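Local coordinates for blue copper protein (Hyphomicrobium denitrificans, PDB 3EF4) that binds one copper ion per molecule and probably serves as a periplasmic electron carrier, as blue copper proteins of the plastocyanin/azurin family do, at residues 48-51 and 52-56. Numbering follows the deposited sequence.
With PO4 (phosphate ion), chain G.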
loop_
_atom_site.group_PDB
_atom_site.type_symbol
_atom_site.label_atom_id
_atom_site.label_comp_id
_atom_site.label_asym_id
_atom_site.label_seq_id
_atom_site.Cartn_x
_atom_site.Cartn_y
_atom_site.Cartn_z
ATOM N N GLU A 48 7.021 4.887 9.099
ATOM C CA GLU A 48 8.202 5.713 8.884
ATOM C C GLU A 48 8.073 6.588 7.660
ATOM O O GLU A 48 8.862 7.514 7.509
ATOM C CB GLU A 48 9.445 4.804 8.857
ATOM C CG GLU A 48 9.622 4.009 10.146
ATOM C CD GLU A 48 8.714 2.800 10.362
ATOM O OE1 GLU A 48 7.934 2.257 9.487
ATOM O OE2 GLU A 48 8.740 2.407 11.550
ATOM N N VAL A 49 7.093 6.281 6.797
ATOM C CA VAL A 49 6.883 7.101 5.582
ATOM C C VAL A 49 5.440 7.611 5.472
ATOM O O VAL A 49 5.137 8.386 4.542
ATOM C CB VAL A 49 7.375 6.317 4.333
ATOM C CG1 VAL A 49 6.402 5.207 3.981
ATOM C CG2 VAL A 49 7.660 7.160 3.117
ATOM N N TRP A 50 4.562 7.222 6.372
ATOM C CA TRP A 50 3.154 7.660 6.330
ATOM C C TRP A 50 3.030 9.154 6.490
ATOM O O TRP A 50 3.802 9.684 7.298
ATOM C CB TRP A 50 2.413 6.947 7.413
ATOM C CG TRP A 50 0.939 6.984 7.401
ATOM C CD1 TRP A 50 0.119 7.767 8.160
ATOM C CD2 TRP A 50 0.067 6.207 6.578
ATOM N NE1 TRP A 50 -1.178 7.517 7.865
ATOM C CE2 TRP A 50 -1.252 6.561 6.902
ATOM C CE3 TRP A 50 0.286 5.210 5.583
ATOM C CZ2 TRP A 50 -2.355 5.987 6.300
ATOM C CZ3 TRP A 50 -0.819 4.658 5.008
ATOM C CH2 TRP A 50 -2.111 5.024 5.349
ATOM N N PRO A 51 2.132 9.805 5.772
ATOM C CA PRO A 51 2.035 11.259 5.836
ATOM C C PRO A 51 1.779 11.752 7.248
ATOM O O PRO A 51 0.999 11.205 8.072
ATOM C CB PRO A 51 0.908 11.587 4.870
ATOM C CG PRO A 51 0.933 10.494 3.865
ATOM C CD PRO A 51 1.207 9.313 4.745
ATOM N N GLU A 52 2.436 12.894 7.457
ATOM C CA GLU A 52 2.436 13.543 8.727
ATOM C C GLU A 52 1.026 13.835 9.135
ATOM O O GLU A 52 0.245 14.413 8.325
ATOM C CB GLU A 52 3.281 14.843 8.649
ATOM C CG GLU A 52 3.878 15.105 10.063
ATOM C CD GLU A 52 2.880 15.939 10.865
ATOM O OE1 GLU A 52 2.959 16.002 12.080
ATOM O OE2 GLU A 52 1.982 16.493 10.152
ATOM N N GLY A 53 0.759 13.404 10.379
ATOM C CA GLY A 53 -0.483 13.854 10.961
ATOM C C GLY A 53 -1.710 13.091 10.522
ATOM O O GLY A 53 -2.798 13.301 11.072
ATOM N N VAL A 54 -1.622 12.220 9.531
ATOM C CA VAL A 54 -2.769 11.461 9.054
ATOM C C VAL A 54 -2.909 10.188 9.859
ATOM O O VAL A 54 -1.921 9.481 10.103
ATOM C CB VAL A 54 -2.632 11.111 7.566
ATOM C CG1 VAL A 54 -3.753 10.212 7.096
ATOM C CG2 VAL A 54 -2.548 12.366 6.727
ATOM N N ALA A 55 -4.094 9.890 10.346
ATOM C CA ALA A 55 -4.340 8.691 11.143
ATOM C C ALA A 55 -3.783 7.453 10.465
ATOM O O ALA A 55 -4.009 7.236 9.286
ATOM C CB ALA A 55 -5.836 8.581 11.343
ATOM N N PRO A 56 -3.037 6.631 11.194
ATOM C CA PRO A 56 -2.530 5.416 10.556
ATOM C C PRO A 56 -3.594 4.334 10.440
ATOM O O PRO A 56 -4.671 4.391 11.028
ATOM C CB PRO A 56 -1.401 4.989 11.490
ATOM C CG PRO A 56 -1.640 5.645 12.761
ATOM C CD PRO A 56 -2.546 6.860 12.584
HETATM P P PO4 G . 4.742 13.759 4.464
HETATM O O1 PO4 G . 4.790 15.282 4.092
HETATM O O2 PO4 G . 6.133 13.080 4.034
HETATM O O3 PO4 G . 4.562 13.583 6.012
HETATM O O4 PO4 G . 3.602 13.045 3.664
#
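Trp50 reaches across a tight turn with the N-H of its indole and shares that one hydrogen between two successive backbone carbonyls. NE1 lies 3.1 Å from Val54 O and 3.2 Å from Ala55 O; both bonds are weak and bent, because the two oxygens flank the N-H at the ring edge. With CG anti to the backbone N (chi1 -167°), the indole swings beside the Trp50 carbonyl carbon and over to the returning chain.

The backbone supplies the straighter bond. Residues Pro51 to Val54 form a type II beta turn, closed by Val54 N to Pro51 O at 3.2 Å and 164°. Pro51, its own phi restricted by its ring, opens the turn and supplies the accepting carbonyl. Glu52 and Gly53 occupy the corners, and glycine suits the second, where phi is 80°.

A few apolar contacts accompany the turn. Val54 sets CB 4.4 Å from Trp50 CD1 and CG2 4.0 Å from Pro51 CB, while Pro51 CD rests on one indole face near its rim. Beyond the turn, the rings of Phe67 and Tyr75 meet Trp50 edge-to-face.

Glu52 N donates to O3 of a phosphate, 2.7 Å away, an ion that probably came from the crystallisation liquor.

Two weak bonds together thus partly satisfy the N-H of a buried indole, which lies between the 52-56 backbone and Phe67 and Tyr75 of strands 65-68 and 73-78, away from the copper.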